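Vanadium-dependent haloperoxidase (Zobellia galactanivorans, PDB 4CIT) is a bacterial vanadium-dependent iodoperoxidase that probably uses hydrogen peroxide to oxidise iodide at a vanadate centre held in a helical fold. Local coordinates at residues Pro211-Ser216 with Ala317-Ala322; Asp215-Phe220 with Ala324-Trp329; Ala290-Ile295 with Val377-Val382; Ala296-Arg301 with Asp390-Val395; Gln409-Ala414 with Gln435-Gly440. All coordinates share one frame; numbering follows the deposited sequence. Where two conformers were deposited one is given.

Interactions 1 and 3 are buried and wholly apolar across their segments. Interactions 2 and 5 are partly buried, and each adds polar chemistry, a shared water in one and a salt bridge in the other. Interaction 4 lies at the surface, where one isoleucine meets an aspartate-rich turn. Interactions 1 and 2 share Asp-215 and Ser-216 and lay one loop along helix 307-335. Interactions 3 and 4 both use helix 288-302, and His-291 joins them through Asp-391. Interaction 5 touches interaction 3 beside Trp-292 and Val-377, and interaction 2 through Gln-435. Interactions 2 and 4 lie on opposite sides of the chain's centre.

Interaction 1 (Pro211-Ser216 with Ala317-Ala322); sequences PFVLDS and ASVAMA
Val-319 points one methyl, CG1, at two neighbouring residues of the loop, Phe-212 and Val-213. Its CG1 is anti to the backbone N (chi1 170°), and this carries the methyl off the helix to meet them. The CG2 methyl of Val-213 comes to 3.5 Å from Val-319 CG1. That is tighter than usual for two carbons. The two valine side chains cross at about a right angle and touch through one methyl each. Phe-212 CB lies 3.6 Å from the same Val-319 CG1, and the ring root, Phe-212 CG, is 4.1 Å from it. The methyl therefore approaches the base of the phenylalanine, and it comes at the ring obliquely.

One side of the ring, the CD2-CE2 edge, meets Ala-322, about one helical turn further on. Ala-322 CB sits at the ring edge, close to the ring plane. It is 3.7 Å from Phe-212 CE2 and 3.8 Å from Phe-212 CD2. Phe-212 thus spans a turn of helix, with its CB on Val-319 and one ring edge on Ala-322. The ring is directed there by a chi1 of -72°, with CG beside the backbone N.

Polar bonds to a residue just beyond 317-322 also hold the loop on the helix. The carboxylate of Asp-323, the next residue of helix 307-335, accepts from the backbone N atoms of Phe-212, Val-213 and Leu-214. The ring of Phe-212 also meets Tyr-68 of helix 59-80, while Val-213 touches Phe-442 of helix 426-446.

Interaction 2 (Asp215-Phe220 with Ala324-Trp329); sequences DSAAQF and AFISCW
Ala-217 and Ser-327 bring the two backbones together, with their CA atoms 5.6 Å apart. Residues 215-220 form an irregular loop, and residues 324-329 are a stretch of helix. A type I beta turn runs from Ser-216 to Gln-219 and is closed by Gln-219 N to Ser-216 O. The extended side chain of Gln-219 reaches Asp-215, and its OE1 accepts from Asp-215 N at 2.7 Å.

The direct side-chain contact is apolar. Ala-217 CB touches Ile-326 CG2 at 3.6 Å, methyl against methyl. That branch of Ile-326 is anti to the backbone N, while CG1 takes the place beside it. Next to this pair, Phe-220 CB lies 3.6 Å from Ser-327 OG.

A water fills the polar part of the contact. It donates to Ala-217 O at 2.7 Å and accepts from Phe-220 N at 2.8 Å. Its third partner is Ser-327 OG, also at 2.7 Å. The turn is thus tied to the helix through solvent. Ser-327 OG has a second partner in Gln-435 of helix 426-446. The same helix packs on Phe-220 through Leu-439 and Phe-442, so the loop rests on both helix 307-335 and helix 426-446.

Interaction 3 (Ala290-Ile295 with Val377-Val382); sequences AHWMGI and VVLTEV
Ile-295 and Leu-379 are where the two helical backbones come nearest, with their CA atoms 8.9 Å apart. At that spacing the helices meet through side chains alone. Leu-379 supplies one methyl, CD1, which reaches both Trp-292 and Ile-295. It approaches the indole at the edge, in the ring plane, 3.9 Å from Trp-292 CE3 and 4.1 Å from Trp-292 CZ3. The same Leu-379 CD1 lies 4.0 Å from Ile-295 CG2, and these two side chains run at about a right angle.

The indole is also covered from within its own helix. Ile-295 CD1 stands 3.8 Å above the plane of the Trp-292 ring, toward its rim. The two branches of Ile-295 thus do different work. CG2 is anti to the backbone N and meets the leucine, while the CG1 arm (chi1 -63°) lays CD1 over the tryptophan.

The polar corner of the indole is satisfied by helix 367-383, because Trp-292 NE1 is hydrogen-bonded to Ser-372. Phe-407 packs on both Ile-295 and Leu-379. This is apolar helix-to-helix packing in the mainly helical fold that vanadium haloperoxidases share with the PAP2 superfamily, and the Trp-292 side chain lies about 10 Å from a bound vanadate.

Interaction 4 (Ala296-Arg301 with Asp390-Val395); sequences AKIAAR and DDDTEV
Asp-391 OD1 is gripped twice by one residue, Thr-393, and stands 4.1 Å from Ile-298 CD1 across the contact. The backbone N of Thr-393 donates to Asp-391 OD1 at 2.9 Å, nearly along the C-O axis of that oxygen. This bond makes an Asx turn. Thr-393 OG1 also donates, at 2.6 Å, on the syn lone pair of Asp-391 OD1, the side of OD2. That second grip belongs to one of two modelled conformers of Thr-393 and is less certain than the backbone bond. A type I beta turn follows at once, from Asp-392 to Val-395. The other oxygen, Asp-391 OD2, bonds to His-291 of helix 288-302. With alanine in place of Asp-391, Thr-393 N and His-291 would probably lose this acceptor, and the turn would be freer to move.

Ile-298 is the helix's main contribution. It is partly exposed, and its CD1 pushes into the bend of the loop. The side chain leaves the helix with CG1 beside the backbone N (chi1 -70°) and continues extended, which sends CD1 outward. There it meets the Asp-390 carbonyl O at 3.6 Å and, less certainly, Thr-393 CG2 of the same conformer at 3.8 Å. Asp-392 turns its carboxylate back toward the helix, so that its OD1 lies 3.5 Å from Ile-298 CD1.

Interaction 5 (Gln409-Ala414 with Gln435-Gly440); sequences QAADEA and QGRDLG
Ala-411 is the first residue of 409-414 to meet the other helix, and it does so through Arg-437. Its CB lies 4.1 Å from Arg-437 NH2, obliquely to the guanidinium. This methyl offers an apolar flank to the charged group and also packs on Ser-372 and Ser-376 of helix 367-383.

Asp-412 comes next and carries the polar contact. Its CG is placed beside the backbone N (chi1 -75°), which brings OD1 round to the arginine. Arg-437 NH2 donates to Asp-412 OD1 in a salt bridge. The modelled length is 2.5 Å, short for such a bond, and Arg-437 was modelled in two conformers, so the exact value is doubtful. The bond is fairly straight, and OD1 lies near the guanidinium plane. The carboxylate is turned steeply, its plane 77° from that of the guanidinium, and NH2 comes from above it. Arg-437 NH1 adds a weak bond to the same oxygen at 3.3 Å. An extended chain from CG to NE lets the arginine span the gap between helices whose nearest CA atoms, of Ala-411 and Arg-437, are 10.0 Å apart.

Asp-412 OD2 is paired with Lys-408. An asparagine in place of Asp-412 would probably cost Arg-437 and Lys-408 the negative charge they share here. The contact is an interhelical salt bridge joining helices 407-420 and 426-446 of the mainly helical PAP2-type fold.

Interaction 1 (Pro211-Ser216 with Ala317-Ala322)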
# COMPACT_ATOMS: atom_id res chain seq x y z
N PRO A 211 4.67 -1.35 -13.99
CA PRO A 211 3.87 -0.38 -13.25
C PRO A 211 2.46 -0.20 -13.83
O PRO A 211 2.20 -0.51 -15.02
CB PRO A 211 4.65 0.92 -13.42
CG PRO A 211 5.85 0.63 -14.22
CD PRO A 211 5.69 -0.74 -14.83
N PHE A 212 1.51 0.20 -13.00
CA PHE A 212 0.15 0.52 -13.50
C PHE A 212 0.03 1.77 -14.32
O PHE A 212 -0.65 1.78 -15.35
CB PHE A 212 -0.81 0.63 -12.30
CG PHE A 212 -1.13 -0.68 -11.65
CD1 PHE A 212 -2.00 -1.60 -12.25
CD2 PHE A 212 -0.55 -1.05 -10.45
CE1 PHE A 212 -2.32 -2.78 -11.60
CE2 PHE A 212 -0.81 -2.30 -9.84
CZ PHE A 212 -1.79 -3.13 -10.40
N VAL A 213 0.65 2.86 -13.86
CA VAL A 213 0.47 4.22 -14.45
C VAL A 213 1.81 4.84 -14.93
O VAL A 213 1.89 5.65 -15.90
CB VAL A 213 -0.14 5.18 -13.37
CG1 VAL A 213 -0.60 6.46 -13.98
CG2 VAL A 213 -1.30 4.54 -12.60
N LEU A 214 2.90 4.51 -14.24
CA LEU A 214 4.20 5.09 -14.57
C LEU A 214 4.58 4.72 -15.97
O LEU A 214 4.22 3.63 -16.46
CB LEU A 214 5.32 4.60 -13.70
CG LEU A 214 5.13 4.77 -12.20
CD1 LEU A 214 6.30 4.17 -11.43
CD2 LEU A 214 4.89 6.21 -11.89
N ASP A 215 5.28 5.63 -16.62
CA ASP A 215 5.89 5.31 -17.92
C ASP A 215 7.06 4.35 -17.80
O ASP A 215 7.34 3.53 -18.71
CB ASP A 215 6.32 6.60 -18.60
CG ASP A 215 5.14 7.51 -18.91
OD1 ASP A 215 4.10 7.03 -19.40
OD2 ASP A 215 5.27 8.75 -18.63
N SER A 216 7.74 4.38 -16.64
CA SER A 216 8.81 3.43 -16.34
C SER A 216 9.04 3.45 -14.88
O SER A 216 8.70 4.43 -14.24
CB SER A 216 10.12 3.72 -17.05
OG SER A 216 10.77 4.84 -16.47
N ALA A 317 -6.25 4.95 -4.82
CA ALA A 317 -5.23 4.86 -3.73
C ALA A 317 -4.32 3.65 -3.89
O ALA A 317 -3.05 3.76 -3.81
CB ALA A 317 -5.83 4.91 -2.36
N SER A 318 -4.93 2.49 -4.18
CA SER A 318 -4.16 1.27 -4.27
C SER A 318 -3.28 1.27 -5.52
O SER A 318 -2.15 0.77 -5.45
CB SER A 318 -5.00 0.03 -4.09
OG SER A 318 -5.92 -0.10 -5.14
N VAL A 319 -3.78 1.73 -6.65
CA VAL A 319 -2.94 1.87 -7.83
C VAL A 319 -1.75 2.82 -7.63
O VAL A 319 -0.60 2.49 -7.91
CB VAL A 319 -3.78 2.27 -9.03
CG1 VAL A 319 -2.91 2.65 -10.18
CG2 VAL A 319 -4.72 1.10 -9.40
N ALA A 320 -2.00 3.97 -7.02
CA ALA A 320 -0.93 4.86 -6.68
C ALA A 320 0.10 4.20 -5.75
O ALA A 320 1.32 4.40 -5.99
CB ALA A 320 -1.45 6.16 -6.12
N MET A 321 -0.33 3.53 -4.68
CA MET A 321 0.60 2.93 -3.77
C MET A 321 1.46 1.84 -4.43
O MET A 321 2.63 1.66 -4.04
CB MET A 321 -0.09 2.40 -2.54
CG MET A 321 -0.56 3.51 -1.62
SD MET A 321 -1.21 2.87 -0.03
CE MET A 321 -2.81 2.42 -0.41
N ALA A 322 0.87 1.07 -5.33
CA ALA A 322 1.59 -0.04 -5.97
C ALA A 322 2.68 0.64 -6.82
O ALA A 322 3.89 0.20 -6.75
CB ALA A 322 0.69 -0.87 -6.83

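Interaction 2 (Asp215-Phe220 with Ala324-Trp329)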
# COMPACT_ATOMS: atom_id res chain seq x y z
N ASP A 215 5.28 5.63 -16.62
CA ASP A 215 5.89 5.31 -17.92
C ASP A 215 7.06 4.35 -17.80
O ASP A 215 7.34 3.53 -18.71
CB ASP A 215 6.32 6.60 -18.60
CG ASP A 215 5.14 7.51 -18.91
OD1 ASP A 215 4.10 7.03 -19.40
OD2 ASP A 215 5.27 8.75 -18.63
N SER A 216 7.74 4.38 -16.64
CA SER A 216 8.81 3.43 -16.34
C SER A 216 9.04 3.45 -14.88
O SER A 216 8.70 4.43 -14.24
CB SER A 216 10.12 3.72 -17.05
OG SER A 216 10.77 4.84 -16.47
N ALA A 217 9.66 2.39 -14.37
CA ALA A 217 9.91 2.31 -12.93
C ALA A 217 10.67 3.50 -12.36
O ALA A 217 10.50 3.87 -11.22
CB ALA A 217 10.61 1.01 -12.58
N ALA A 218 11.63 3.99 -13.13
CA ALA A 218 12.47 5.12 -12.78
C ALA A 218 11.95 6.52 -13.03
O ALA A 218 12.70 7.48 -12.80
CB ALA A 218 13.88 4.98 -13.47
N GLN A 219 10.69 6.69 -13.34
CA GLN A 219 10.13 7.96 -13.71
C GLN A 219 10.29 9.03 -12.62
O GLN A 219 10.40 10.24 -12.92
CB GLN A 219 8.69 7.78 -14.13
CG GLN A 219 8.05 9.06 -14.68
CD GLN A 219 6.65 8.86 -15.09
OE1 GLN A 219 6.19 7.74 -15.19
NE2 GLN A 219 5.93 9.96 -15.29
N PHE A 220 10.22 8.60 -11.38
CA PHE A 220 10.36 9.48 -10.27
C PHE A 220 11.63 9.27 -9.47
O PHE A 220 11.67 9.56 -8.23
CB PHE A 220 9.06 9.37 -9.42
CG PHE A 220 7.89 10.00 -10.14
CD1 PHE A 220 7.74 11.37 -10.19
CD2 PHE A 220 7.02 9.18 -10.86
CE1 PHE A 220 6.69 11.94 -10.94
CE2 PHE A 220 6.03 9.73 -11.65
CZ PHE A 220 5.88 11.11 -11.69
N ALA A 324 4.03 3.59 -6.24
CA ALA A 324 4.94 4.18 -5.25
C ALA A 324 5.99 3.15 -4.74
O ALA A 324 7.22 3.45 -4.62
CB ALA A 324 4.17 4.78 -4.13
N PHE A 325 5.57 1.91 -4.49
CA PHE A 325 6.50 0.86 -4.10
C PHE A 325 7.51 0.59 -5.21
O PHE A 325 8.66 0.29 -4.91
CB PHE A 325 5.78 -0.37 -3.59
CG PHE A 325 5.44 -0.33 -2.15
CD1 PHE A 325 6.44 -0.53 -1.22
CD2 PHE A 325 4.13 -0.15 -1.73
CE1 PHE A 325 6.13 -0.49 0.12
CE2 PHE A 325 3.81 -0.23 -0.38
CZ PHE A 325 4.83 -0.36 0.53
N ILE A 326 7.05 0.48 -6.46
CA ILE A 326 7.98 0.25 -7.56
C ILE A 326 9.03 1.39 -7.65
O ILE A 326 10.23 1.14 -7.74
CB ILE A 326 7.24 0.15 -8.88
CG1 ILE A 326 6.41 -1.15 -8.79
CG2 ILE A 326 8.21 0.12 -10.06
CD1 ILE A 326 5.47 -1.38 -9.97
N SER A 327 8.54 2.65 -7.57
CA SER A 327 9.42 3.83 -7.61
C SER A 327 10.43 3.80 -6.43
O SER A 327 11.62 4.08 -6.62
CB SER A 327 8.55 5.08 -7.61
OG SER A 327 9.34 6.25 -7.67
N CYS A 328 9.96 3.48 -5.24
CA CYS A 328 10.81 3.50 -4.08
C CYS A 328 11.83 2.37 -4.10
O CYS A 328 13.05 2.61 -3.92
CB CYS A 328 9.97 3.43 -2.85
SG CYS A 328 10.98 3.39 -1.33
N TRP A 329 11.39 1.15 -4.40
CA TRP A 329 12.30 -0.00 -4.52
C TRP A 329 13.33 0.14 -5.67
O TRP A 329 14.47 -0.30 -5.56
CB TRP A 329 11.55 -1.32 -4.62
CG TRP A 329 11.57 -2.07 -3.33
CD1 TRP A 329 12.20 -3.29 -3.09
CD2 TRP A 329 11.04 -1.65 -2.05
NE1 TRP A 329 12.10 -3.61 -1.78
CE2 TRP A 329 11.37 -2.65 -1.11
CE3 TRP A 329 10.32 -0.55 -1.63
CZ2 TRP A 329 10.98 -2.58 0.21
CZ3 TRP A 329 9.94 -0.47 -0.32
CH2 TRP A 329 10.31 -1.44 0.60
O HOH W 1 10.78 6.23 -9.93

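Interaction 3 (Ala290-Ile295 with Val377-Val382)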
# COMPACT_ATOMS: atom_id res chain seq x y z
N ALA A 290 -1.05 -1.37 3.66
CA ALA A 290 -2.26 -1.80 4.39
C ALA A 290 -2.76 -0.75 5.33
O ALA A 290 -3.98 -0.52 5.46
CB ALA A 290 -2.03 -3.14 5.12
N HIS A 291 -1.84 -0.02 6.01
CA HIS A 291 -2.26 1.00 6.92
C HIS A 291 -3.00 2.11 6.15
O HIS A 291 -4.08 2.58 6.61
CB HIS A 291 -1.05 1.53 7.62
CG HIS A 291 -1.32 2.46 8.76
ND1 HIS A 291 -0.42 2.63 9.79
CD2 HIS A 291 -2.38 3.24 9.06
CE1 HIS A 291 -0.93 3.44 10.70
NE2 HIS A 291 -2.08 3.91 10.23
N TRP A 292 -2.48 2.49 4.99
CA TRP A 292 -3.13 3.53 4.18
C TRP A 292 -4.44 3.06 3.56
O TRP A 292 -5.32 3.85 3.39
CB TRP A 292 -2.16 4.16 3.17
CG TRP A 292 -1.27 5.15 3.87
CD1 TRP A 292 -0.00 4.91 4.38
CD2 TRP A 292 -1.58 6.50 4.19
NE1 TRP A 292 0.49 6.05 4.98
CE2 TRP A 292 -0.49 7.03 4.91
CE3 TRP A 292 -2.69 7.30 3.99
CZ2 TRP A 292 -0.47 8.35 5.35
CZ3 TRP A 292 -2.66 8.62 4.38
CH2 TRP A 292 -1.56 9.12 5.09
N MET A 293 -4.56 1.79 3.25
CA MET A 293 -5.81 1.20 2.88
C MET A 293 -6.82 1.33 4.00
O MET A 293 -7.99 1.64 3.78
CB MET A 293 -5.70 -0.25 2.37
CG MET A 293 -4.97 -0.37 1.09
SD MET A 293 -5.78 0.40 -0.36
CE MET A 293 -7.22 -0.57 -0.38
N GLY A 294 -6.38 1.16 5.24
CA GLY A 294 -7.17 1.35 6.36
C GLY A 294 -7.64 2.80 6.56
O GLY A 294 -8.84 3.05 6.90
N ILE A 295 -6.74 3.77 6.30
CA ILE A 295 -7.11 5.19 6.35
C ILE A 295 -8.08 5.53 5.22
O ILE A 295 -9.05 6.29 5.51
CB ILE A 295 -5.85 6.08 6.28
CG1 ILE A 295 -5.01 5.79 7.53
CG2 ILE A 295 -6.16 7.55 6.09
CD1 ILE A 295 -3.68 6.43 7.57
N VAL A 377 -1.62 12.29 -1.12
CA VAL A 377 -2.01 13.07 -2.30
C VAL A 377 -3.31 12.58 -2.90
O VAL A 377 -4.23 13.33 -3.18
CB VAL A 377 -0.89 13.12 -3.35
CG1 VAL A 377 -1.41 13.61 -4.67
CG2 VAL A 377 0.22 14.04 -2.84
N VAL A 378 -3.41 11.27 -3.10
CA VAL A 378 -4.64 10.68 -3.63
C VAL A 378 -5.83 10.91 -2.72
O VAL A 378 -6.87 11.39 -3.21
CB VAL A 378 -4.49 9.14 -3.91
CG1 VAL A 378 -5.83 8.57 -4.37
CG2 VAL A 378 -3.45 8.96 -4.98
N LEU A 379 -5.68 10.68 -1.41
CA LEU A 379 -6.82 10.83 -0.52
C LEU A 379 -7.21 12.30 -0.37
O LEU A 379 -8.39 12.63 -0.19
CB LEU A 379 -6.53 10.18 0.86
CG LEU A 379 -6.40 8.64 0.73
CD1 LEU A 379 -6.02 8.07 2.10
CD2 LEU A 379 -7.60 7.90 0.22
N THR A 380 -6.19 13.16 -0.39
CA THR A 380 -6.49 14.60 -0.38
C THR A 380 -7.30 15.01 -1.62
O THR A 380 -8.24 15.78 -1.54
CB THR A 380 -5.24 15.40 -0.24
OG1 THR A 380 -4.58 14.96 0.97
CG2 THR A 380 -5.55 16.93 -0.21
N GLU A 381 -6.97 14.46 -2.76
CA GLU A 381 -7.66 14.76 -3.99
C GLU A 381 -9.08 14.19 -3.94
O GLU A 381 -10.01 14.89 -4.36
CB GLU A 381 -6.98 14.19 -5.20
CG GLU A 381 -7.61 14.61 -6.56
CD GLU A 381 -8.82 13.79 -7.04
OE1 GLU A 381 -8.80 12.53 -6.97
OE2 GLU A 381 -9.84 14.43 -7.50
N VAL A 382 -9.26 13.01 -3.40
CA VAL A 382 -10.63 12.40 -3.35
C VAL A 382 -11.53 12.98 -2.29
O VAL A 382 -12.73 13.32 -2.61
CB VAL A 382 -10.53 10.85 -3.20
CG1 VAL A 382 -11.87 10.18 -2.89
CG2 VAL A 382 -9.86 10.29 -4.37

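Interaction 4 (Ala296-Arg301 with Asp390-Val395)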
# COMPACT_ATOMS: atom_id res chain seq x y z
N ALA A 296 -7.91 4.91 4.06
CA ALA A 296 -8.89 5.13 2.99
C ALA A 296 -10.28 4.67 3.39
O ALA A 296 -11.27 5.33 3.12
CB ALA A 296 -8.47 4.45 1.76
N LYS A 297 -10.35 3.54 4.06
CA LYS A 297 -11.60 3.02 4.58
C LYS A 297 -12.27 3.95 5.61
O LYS A 297 -13.49 4.23 5.55
CB LYS A 297 -11.34 1.63 5.19
CG LYS A 297 -12.60 1.09 5.93
CD LYS A 297 -12.47 -0.33 6.57
CE LYS A 297 -11.27 -0.52 7.52
NZ LYS A 297 -11.19 -1.91 8.12
N ILE A 298 -11.47 4.43 6.57
CA ILE A 298 -11.93 5.37 7.57
C ILE A 298 -12.59 6.59 6.95
O ILE A 298 -13.73 6.99 7.36
CB ILE A 298 -10.80 5.78 8.54
CG1 ILE A 298 -10.46 4.60 9.42
CG2 ILE A 298 -11.28 6.90 9.43
CD1 ILE A 298 -9.16 4.72 10.20
N ALA A 299 -11.96 7.12 5.90
CA ALA A 299 -12.43 8.31 5.21
C ALA A 299 -13.70 8.00 4.43
O ALA A 299 -14.64 8.78 4.41
CB ALA A 299 -11.38 8.84 4.26
N ALA A 300 -13.72 6.88 3.73
CA ALA A 300 -14.90 6.52 3.02
C ALA A 300 -16.10 6.25 3.93
O ALA A 300 -17.21 6.61 3.58
CB ALA A 300 -14.66 5.31 2.16
N ARG A 301 -15.90 5.60 5.08
CA ARG A 301 -17.00 5.33 6.00
C ARG A 301 -17.47 6.63 6.65
O ARG A 301 -18.71 6.91 6.74
CB ARG A 301 -16.61 4.28 7.04
CG ARG A 301 -16.31 2.91 6.46
CD ARG A 301 -17.55 2.15 5.91
NE ARG A 301 -18.05 2.77 4.69
CZ ARG A 301 -17.40 2.69 3.52
NH1 ARG A 301 -16.23 1.91 3.35
NH2 ARG A 301 -17.90 3.36 2.51
N ASP A 390 -9.84 10.01 13.07
CA ASP A 390 -9.25 9.13 14.09
C ASP A 390 -8.79 7.87 13.44
O ASP A 390 -9.61 7.12 12.84
CB ASP A 390 -10.30 8.83 15.14
CG ASP A 390 -10.69 10.08 15.94
OD1 ASP A 390 -9.89 11.02 16.10
OD2 ASP A 390 -11.87 10.16 16.37
N ASP A 391 -7.50 7.57 13.58
CA ASP A 391 -6.91 6.41 12.93
C ASP A 391 -6.90 5.25 13.90
O ASP A 391 -6.00 5.23 14.79
CB ASP A 391 -5.49 6.72 12.43
CG ASP A 391 -4.77 5.53 11.81
OD1 ASP A 391 -5.37 4.40 11.74
OD2 ASP A 391 -3.63 5.73 11.32
N ASP A 392 -7.86 4.37 13.84
CA ASP A 392 -7.94 3.14 14.66
C ASP A 392 -7.44 1.89 13.95
O ASP A 392 -7.70 0.75 14.39
CB ASP A 392 -9.36 2.90 15.18
CG ASP A 392 -10.34 2.49 14.10
OD1 ASP A 392 -10.02 2.69 12.92
OD2 ASP A 392 -11.52 2.11 14.48
N THR A 393 -6.61 2.07 12.92
CA THR A 393 -6.18 0.94 12.11
C THR A 393 -5.28 -0.02 12.84
O THR A 393 -5.28 -1.20 12.50
CB THR A 393 -5.45 1.38 10.82
OG1 THR A 393 -4.28 2.14 11.15
CG2 THR A 393 -6.34 2.21 9.97
N GLU A 394 -4.53 0.47 13.83
CA GLU A 394 -3.54 -0.26 14.57
C GLU A 394 -4.08 -0.82 15.87
O GLU A 394 -3.39 -1.60 16.52
CB GLU A 394 -2.34 0.66 14.88
CG GLU A 394 -1.60 1.27 13.66
CD GLU A 394 -0.75 0.25 12.84
OE1 GLU A 394 -0.30 -0.76 13.42
OE2 GLU A 394 -0.39 0.47 11.68
N VAL A 395 -5.35 -0.50 16.22
CA VAL A 395 -5.93 -1.06 17.41
C VAL A 395 -5.87 -2.58 17.45
O VAL A 395 -5.58 -3.12 18.46
CB VAL A 395 -7.34 -0.50 17.68
CG1 VAL A 395 -8.05 -1.17 18.84
CG2 VAL A 395 -7.27 1.00 17.98

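Interaction 5 (Gln409-Ala414 with Gln435-Gly440)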
# COMPACT_ATOMS: atom_id res chain seq x y z
N GLN A 409 -0.95 15.62 7.30
CA GLN A 409 -0.42 15.55 8.67
C GLN A 409 -0.06 14.14 9.07
O GLN A 409 1.01 13.89 9.61
CB GLN A 409 -1.30 16.25 9.68
CG GLN A 409 -0.69 16.27 11.09
CD GLN A 409 -1.71 16.66 12.14
OE1 GLN A 409 -2.72 15.99 12.34
NE2 GLN A 409 -1.48 17.83 12.79
N ALA A 410 -0.94 13.20 8.78
CA ALA A 410 -0.63 11.79 8.97
C ALA A 410 0.60 11.36 8.19
O ALA A 410 1.41 10.61 8.76
CB ALA A 410 -1.78 10.91 8.64
N ALA A 411 0.70 11.69 6.91
CA ALA A 411 1.89 11.33 6.13
C ALA A 411 3.19 11.92 6.71
O ALA A 411 4.25 11.26 6.73
CB ALA A 411 1.79 11.81 4.67
N ASP A 412 3.12 13.18 7.13
CA ASP A 412 4.25 13.83 7.75
C ASP A 412 4.68 13.12 9.04
O ASP A 412 5.89 12.95 9.30
CB ASP A 412 3.97 15.27 8.09
CG ASP A 412 3.98 16.18 6.81
OD1 ASP A 412 4.50 15.74 5.74
OD2 ASP A 412 3.43 17.28 6.97
N GLU A 413 3.70 12.65 9.81
CA GLU A 413 4.01 11.88 11.00
C GLU A 413 4.61 10.55 10.64
O GLU A 413 5.57 10.06 11.27
CB GLU A 413 2.75 11.77 11.93
CG GLU A 413 3.06 11.07 13.22
CD GLU A 413 1.90 10.94 14.15
OE1 GLU A 413 1.46 11.97 14.74
OE2 GLU A 413 1.45 9.79 14.25
N ALA A 414 4.06 9.87 9.66
CA ALA A 414 4.58 8.55 9.25
C ALA A 414 6.08 8.69 8.81
O ALA A 414 6.90 7.82 9.16
CB ALA A 414 3.76 7.93 8.14
N GLN A 435 9.27 12.53 -3.40
CA GLN A 435 9.12 11.45 -4.40
C GLN A 435 7.69 10.93 -4.40
O GLN A 435 7.06 10.84 -5.48
CB GLN A 435 10.13 10.37 -4.13
CG GLN A 435 10.09 9.21 -5.13
CD GLN A 435 11.17 8.17 -4.86
OE1 GLN A 435 12.01 8.27 -3.95
NE2 GLN A 435 11.02 7.05 -5.54
N GLY A 436 7.12 10.57 -3.26
CA GLY A 436 5.77 10.04 -3.21
C GLY A 436 4.67 11.07 -3.58
O GLY A 436 3.75 10.76 -4.31
N ARG A 437 4.85 12.32 -3.14
CA ARG A 437 3.90 13.38 -3.45
C ARG A 437 3.97 13.69 -4.97
O ARG A 437 2.91 13.79 -5.66
CB ARG A 437 4.13 14.65 -2.54
CG ARG A 437 3.64 14.49 -1.06
CD ARG A 437 3.98 15.70 -0.10
NE ARG A 437 3.45 15.43 1.25
CZ ARG A 437 3.93 15.83 2.45
NH1 ARG A 437 4.98 16.61 2.57
NH2 ARG A 437 3.32 15.40 3.55
N ASP A 438 5.17 13.70 -5.55
CA ASP A 438 5.31 13.92 -6.99
C ASP A 438 4.65 12.78 -7.78
O ASP A 438 3.94 13.05 -8.83
CB ASP A 438 6.73 14.14 -7.42
CG ASP A 438 7.34 15.49 -6.95
OD1 ASP A 438 6.58 16.33 -6.45
OD2 ASP A 438 8.59 15.63 -7.11
N LEU A 439 4.89 11.54 -7.36
CA LEU A 439 4.31 10.38 -8.03
C LEU A 439 2.76 10.39 -7.89
O LEU A 439 2.04 10.14 -8.85
CB LEU A 439 4.94 9.10 -7.49
CG LEU A 439 4.48 7.78 -8.14
CD1 LEU A 439 5.60 6.73 -7.99
CD2 LEU A 439 3.23 7.28 -7.45
N GLY A 440 2.25 10.71 -6.72
CA GLY A 440 0.84 10.66 -6.44
C GLY A 440 0.15 11.77 -7.24
O GLY A 440 -0.93 11.51 -7.80